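Local structure of uncharacterized protein (Bacteroides ovatus CL02T12C04, 6PTM) at residues 60-71 with 134-145. The protein probably hydrolyses carrageenan from chain ends, as an exo-acting carrageenase of glycoside hydrolase family 42. Numbering follows the deposited sequence.
Sequences KAKKSGINTLKE and ELEAVMRGELKR
R145 meets E71 end-on, the two side chains arriving from opposite directions with guanidinium and carboxylate nearly coplanar, their planes 14° apart. R145 NH2 reaches E71 OE2 at 2.6 Å along an almost straight bond (174°). R145 NH1 reaches E71 OE1 at 2.9 Å, and each oxygen offers its syn lone pair. R145 NH1 also donates to the backbone O of N67 at 3.0 Å, a partner tilted somewhat from the guanidinium plane. The third partner, E134, lies at the guanidinium edge and takes a weak bond from R145 NH2 to its OE2. Extended and crossing E134 at about a right angle, K70 sets NZ 2.9 Å from E134 OE1, on the syn side, with a weak bond to OE2. A water donates to both E71 OE2 and E134 OE1, bridging two carboxylates and probably easing the repulsion between them.

Beside this network the contact turns apolar. With CG swung opposite the main-chain nitrogen (chi1 -168°), L135 brings both methyls against A61 CB, with CD2 also against E71 CG. I66 forks over the helix end: CG2 rests on V138 CG1, and CD1 presses on M139 CG at a tight 3.4 Å. M139 bends at its last torsion, carrying SD to A61 CB and CE to the aliphatic part of K60.

The contact thus packs the turn between helices 44-63 and 69-90 against the end of helix 109-139 and its following loop, both helices that end here doing so in Schellman motifs at G65 and G141. A methionine in place of R145 would probably leave the E71 carboxylate without its paired donors and the N67 carbonyl without this bond. The two acids and two bases probably balance within the network, and the bidentate pair likely keeps E71 ionised although buried.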
loop_
_atom_site.group_PDB
_atom_site.type_symbol
_atom_site.label_atom_id
_atom_site.label_comp_id
_atom_site.label_asym_id
_atom_site.label_seq_id
_atom_site.Cartn_x
_atom_site.Cartn_y
_atom_site.Cartn_z
ATOM N N LYS A 60 12.562 -26.080 26.807
ATOM C CA LYS A 60 13.984 -26.507 26.780
ATOM C C LYS A 60 14.857 -25.431 26.109
ATOM O O LYS A 60 15.829 -25.000 26.756
ATOM C CB LYS A 60 14.113 -27.868 26.101
ATOM C CG LYS A 60 15.433 -28.585 26.353
ATOM C CD LYS A 60 15.483 -29.966 25.716
ATOM C CE LYS A 60 16.743 -30.719 26.069
ATOM N NZ LYS A 60 17.031 -31.778 25.077
ATOM N N ALA A 61 14.540 -24.964 24.892
ATOM C CA ALA A 61 15.332 -23.885 24.222
ATOM C C ALA A 61 15.451 -22.622 25.100
ATOM O O ALA A 61 16.550 -22.057 25.179
ATOM C CB ALA A 61 14.728 -23.528 22.887
ATOM N N LYS A 62 14.352 -22.177 25.708
ATOM C CA LYS A 62 14.303 -21.020 26.645
ATOM C C LYS A 62 15.346 -21.149 27.752
ATOM O O LYS A 62 16.003 -20.122 28.047
ATOM C CB LYS A 62 12.937 -20.885 27.322
ATOM C CG LYS A 62 12.136 -19.716 26.801
ATOM C CD LYS A 62 10.870 -19.421 27.551
ATOM C CE LYS A 62 9.871 -18.702 26.669
ATOM N NZ LYS A 62 10.478 -17.492 26.053
ATOM N N LYS A 63 15.456 -22.341 28.357
ATOM C CA LYS A 63 16.455 -22.668 29.414
ATOM C C LYS A 63 17.850 -22.316 28.874
ATOM O O LYS A 63 18.651 -21.796 29.633
ATOM C CB LYS A 63 16.330 -24.133 29.876
ATOM N N SER A 64 18.134 -22.541 27.592
ATOM C CA SER A 64 19.469 -22.285 26.993
ATOM C C SER A 64 19.655 -20.818 26.598
ATOM O O SER A 64 20.676 -20.534 25.949
ATOM C CB SER A 64 19.680 -23.167 25.812
ATOM O OG SER A 64 19.178 -24.456 26.117
ATOM N N GLY A 65 18.691 -19.944 26.892
ATOM C CA GLY A 65 18.711 -18.520 26.503
ATOM C C GLY A 65 18.353 -18.266 25.033
ATOM O O GLY A 65 18.589 -17.153 24.561
ATOM N N ILE A 66 17.792 -19.227 24.305
ATOM C CA ILE A 66 17.341 -18.985 22.901
ATOM C C ILE A 66 16.065 -18.123 22.932
ATOM O O ILE A 66 15.137 -18.459 23.678
ATOM C CB ILE A 66 17.147 -20.324 22.161
ATOM C CG1 ILE A 66 18.485 -21.062 21.982
ATOM C CG2 ILE A 66 16.468 -20.104 20.811
ATOM C CD1 ILE A 66 18.353 -22.516 21.570
ATOM N N ASN A 67 15.995 -17.091 22.092
ATOM C CA ASN A 67 14.755 -16.310 21.857
ATOM C C ASN A 67 13.766 -17.172 21.054
ATOM O O ASN A 67 13.941 -17.298 19.795
ATOM C CB ASN A 67 15.035 -15.002 21.099
ATOM C CG ASN A 67 13.810 -14.118 21.015
ATOM O OD1 ASN A 67 12.691 -14.617 21.210
ATOM N ND2 ASN A 67 13.992 -12.827 20.753
ATOM N N THR A 68 12.732 -17.715 21.717
ATOM C CA THR A 68 11.748 -18.642 21.101
ATOM C C THR A 68 10.495 -17.875 20.648
ATOM O O THR A 68 9.437 -18.509 20.500
ATOM C CB THR A 68 11.317 -19.763 22.058
ATOM O OG1 THR A 68 10.927 -19.178 23.297
ATOM C CG2 THR A 68 12.403 -20.769 22.305
ATOM N N LEU A 69 10.572 -16.566 20.429
ATOM C CA LEU A 69 9.385 -15.778 19.990
ATOM C C LEU A 69 8.728 -16.441 18.769
ATOM O O LEU A 69 7.494 -16.576 18.744
ATOM C CB LEU A 69 9.778 -14.327 19.697
ATOM C CG LEU A 69 8.676 -13.441 19.137
ATOM C CD1 LEU A 69 7.503 -13.317 20.125
ATOM C CD2 LEU A 69 9.243 -12.064 18.813
ATOM N N LYS A 70 9.518 -16.847 17.784
ATOM C CA LYS A 70 8.973 -17.362 16.504
ATOM C C LYS A 70 8.120 -18.611 16.795
ATOM O O LYS A 70 6.977 -18.633 16.387
ATOM C CB LYS A 70 10.147 -17.622 15.571
ATOM C CG LYS A 70 9.781 -18.114 14.193
ATOM C CD LYS A 70 10.995 -18.203 13.303
ATOM C CE LYS A 70 10.645 -18.831 11.975
ATOM N NZ LYS A 70 11.776 -18.746 11.033
ATOM N N GLU A 71 8.670 -19.579 17.531
ATOM C CA GLU A 71 8.002 -20.869 17.842
ATOM C C GLU A 71 6.807 -20.624 18.772
ATOM O O GLU A 71 5.758 -21.295 18.587
ATOM C CB GLU A 71 9.010 -21.868 18.390
ATOM C CG GLU A 71 9.999 -22.370 17.348
ATOM C CD GLU A 71 11.175 -21.433 17.126
ATOM O OE1 GLU A 71 11.391 -20.540 17.985
ATOM O OE2 GLU A 71 11.870 -21.599 16.094
ATOM N N GLU A 134 13.213 -26.479 12.951
ATOM C CA GLU A 134 14.003 -25.243 13.003
ATOM C C GLU A 134 14.619 -25.106 14.398
ATOM O O GLU A 134 15.845 -24.900 14.496
ATOM C CB GLU A 134 13.196 -23.987 12.670
ATOM C CG GLU A 134 14.087 -22.742 12.702
ATOM C CD GLU A 134 13.471 -21.457 12.183
ATOM O OE1 GLU A 134 12.328 -21.516 11.751
ATOM O OE2 GLU A 134 14.130 -20.382 12.280
ATOM N N LEU A 135 13.811 -25.168 15.450
ATOM C CA LEU A 135 14.332 -24.933 16.823
ATOM C C LEU A 135 15.397 -25.985 17.200
ATOM O O LEU A 135 16.384 -25.584 17.860
ATOM C CB LEU A 135 13.153 -24.918 17.795
ATOM C CG LEU A 135 13.461 -24.417 19.201
ATOM C CD1 LEU A 135 14.183 -23.077 19.194
ATOM C CD2 LEU A 135 12.171 -24.337 20.021
ATOM N N GLU A 136 15.229 -27.248 16.822
ATOM C CA GLU A 136 16.247 -28.295 17.122
ATOM C C GLU A 136 17.569 -27.926 16.435
ATOM O O GLU A 136 18.604 -28.074 17.089
ATOM C CB GLU A 136 15.739 -29.671 16.714
ATOM C CG GLU A 136 14.560 -30.135 17.551
ATOM C CD GLU A 136 14.861 -31.286 18.494
ATOM O OE1 GLU A 136 15.993 -31.315 19.050
ATOM O OE2 GLU A 136 13.969 -32.136 18.670
ATOM N N ALA A 137 17.539 -27.403 15.209
ATOM C CA ALA A 137 18.740 -26.928 14.497
ATOM C C ALA A 137 19.346 -25.728 15.228
ATOM O O ALA A 137 20.589 -25.634 15.294
ATOM C CB ALA A 137 18.388 -26.600 13.060
ATOM N N VAL A 138 18.505 -24.789 15.663
ATOM C CA VAL A 138 18.978 -23.610 16.425
ATOM C C VAL A 138 19.629 -24.101 17.732
ATOM O O VAL A 138 20.715 -23.612 18.062
ATOM C CB VAL A 138 17.858 -22.600 16.689
ATOM C CG1 VAL A 138 18.325 -21.542 17.666
ATOM C CG2 VAL A 138 17.356 -21.961 15.391
ATOM N N MET A 139 19.023 -25.044 18.436
ATOM C CA MET A 139 19.576 -25.513 19.732
ATOM C C MET A 139 20.921 -26.206 19.500
ATOM O O MET A 139 21.766 -26.087 20.356
ATOM C CB MET A 139 18.601 -26.436 20.454
ATOM C CG MET A 139 17.355 -25.703 20.869
ATOM S SD MET A 139 16.015 -26.839 21.179
ATOM C CE MET A 139 16.577 -27.463 22.767
ATOM N N ARG A 140 21.145 -26.816 18.343
ATOM C CA ARG A 140 22.405 -27.540 18.029
ATOM C C ARG A 140 23.447 -26.639 17.391
ATOM O O ARG A 140 24.422 -27.177 16.930
ATOM C CB ARG A 140 22.128 -28.683 17.056
ATOM C CG ARG A 140 21.302 -29.778 17.709
ATOM C CD ARG A 140 20.876 -30.895 16.770
ATOM N NE ARG A 140 19.785 -31.526 17.496
ATOM C CZ ARG A 140 19.928 -32.507 18.396
ATOM N NH1 ARG A 140 21.121 -33.028 18.644
ATOM N NH2 ARG A 140 18.867 -32.984 19.025
ATOM N N GLY A 141 23.193 -25.352 17.243
ATOM C CA GLY A 141 24.177 -24.426 16.669
ATOM C C GLY A 141 24.288 -24.543 15.164
ATOM O O GLY A 141 25.260 -23.996 14.637
ATOM N N GLU A 142 23.318 -25.161 14.478
ATOM C CA GLU A 142 23.389 -25.436 13.017
ATOM C C GLU A 142 22.781 -24.281 12.202
ATOM O O GLU A 142 23.093 -24.199 11.029
ATOM C CB GLU A 142 22.643 -26.719 12.672
ATOM C CG GLU A 142 23.279 -27.966 13.235
ATOM C CD GLU A 142 22.327 -29.160 13.266
ATOM O OE1 GLU A 142 21.113 -28.997 12.926
ATOM O OE2 GLU A 142 22.781 -30.251 13.675
ATOM N N LEU A 143 21.843 -23.534 12.791
ATOM C CA LEU A 143 21.260 -22.279 12.272
ATOM C C LEU A 143 21.613 -21.182 13.259
ATOM O O LEU A 143 21.496 -21.423 14.488
ATOM C CB LEU A 143 19.737 -22.373 12.157
ATOM C CG LEU A 143 19.184 -23.474 11.252
ATOM C CD1 LEU A 143 17.654 -23.489 11.291
ATOM C CD2 LEU A 143 19.669 -23.336 9.821
ATOM N N LYS A 144 22.020 -20.038 12.749
ATOM C CA LYS A 144 22.273 -18.862 13.610
ATOM C C LYS A 144 20.983 -18.042 13.667
ATOM O O LYS A 144 20.495 -17.627 12.618
ATOM C CB LYS A 144 23.470 -18.078 13.064
ATOM C CG LYS A 144 23.858 -16.844 13.884
ATOM C CD LYS A 144 25.128 -16.154 13.403
ATOM C CE LYS A 144 24.992 -15.587 12.008
ATOM N NZ LYS A 144 24.399 -14.243 12.069
ATOM N N ARG A 145 20.450 -17.816 14.862
ATOM C CA ARG A 145 19.242 -16.975 15.060
ATOM C C ARG A 145 19.649 -15.559 15.444
ATOM O O ARG A 145 20.208 -15.373 16.486
ATOM C CB ARG A 145 18.325 -17.546 16.135
ATOM C CG ARG A 145 17.097 -16.686 16.388
ATOM C CD ARG A 145 16.016 -17.517 17.010
ATOM N NE ARG A 145 15.454 -18.475 16.061
ATOM C CZ ARG A 145 14.462 -19.299 16.371
ATOM N NH1 ARG A 145 13.950 -19.263 17.582
ATOM N NH2 ARG A 145 13.936 -20.115 15.478
HETATM O O HOH W 1 10.615 -22.173 13.697
#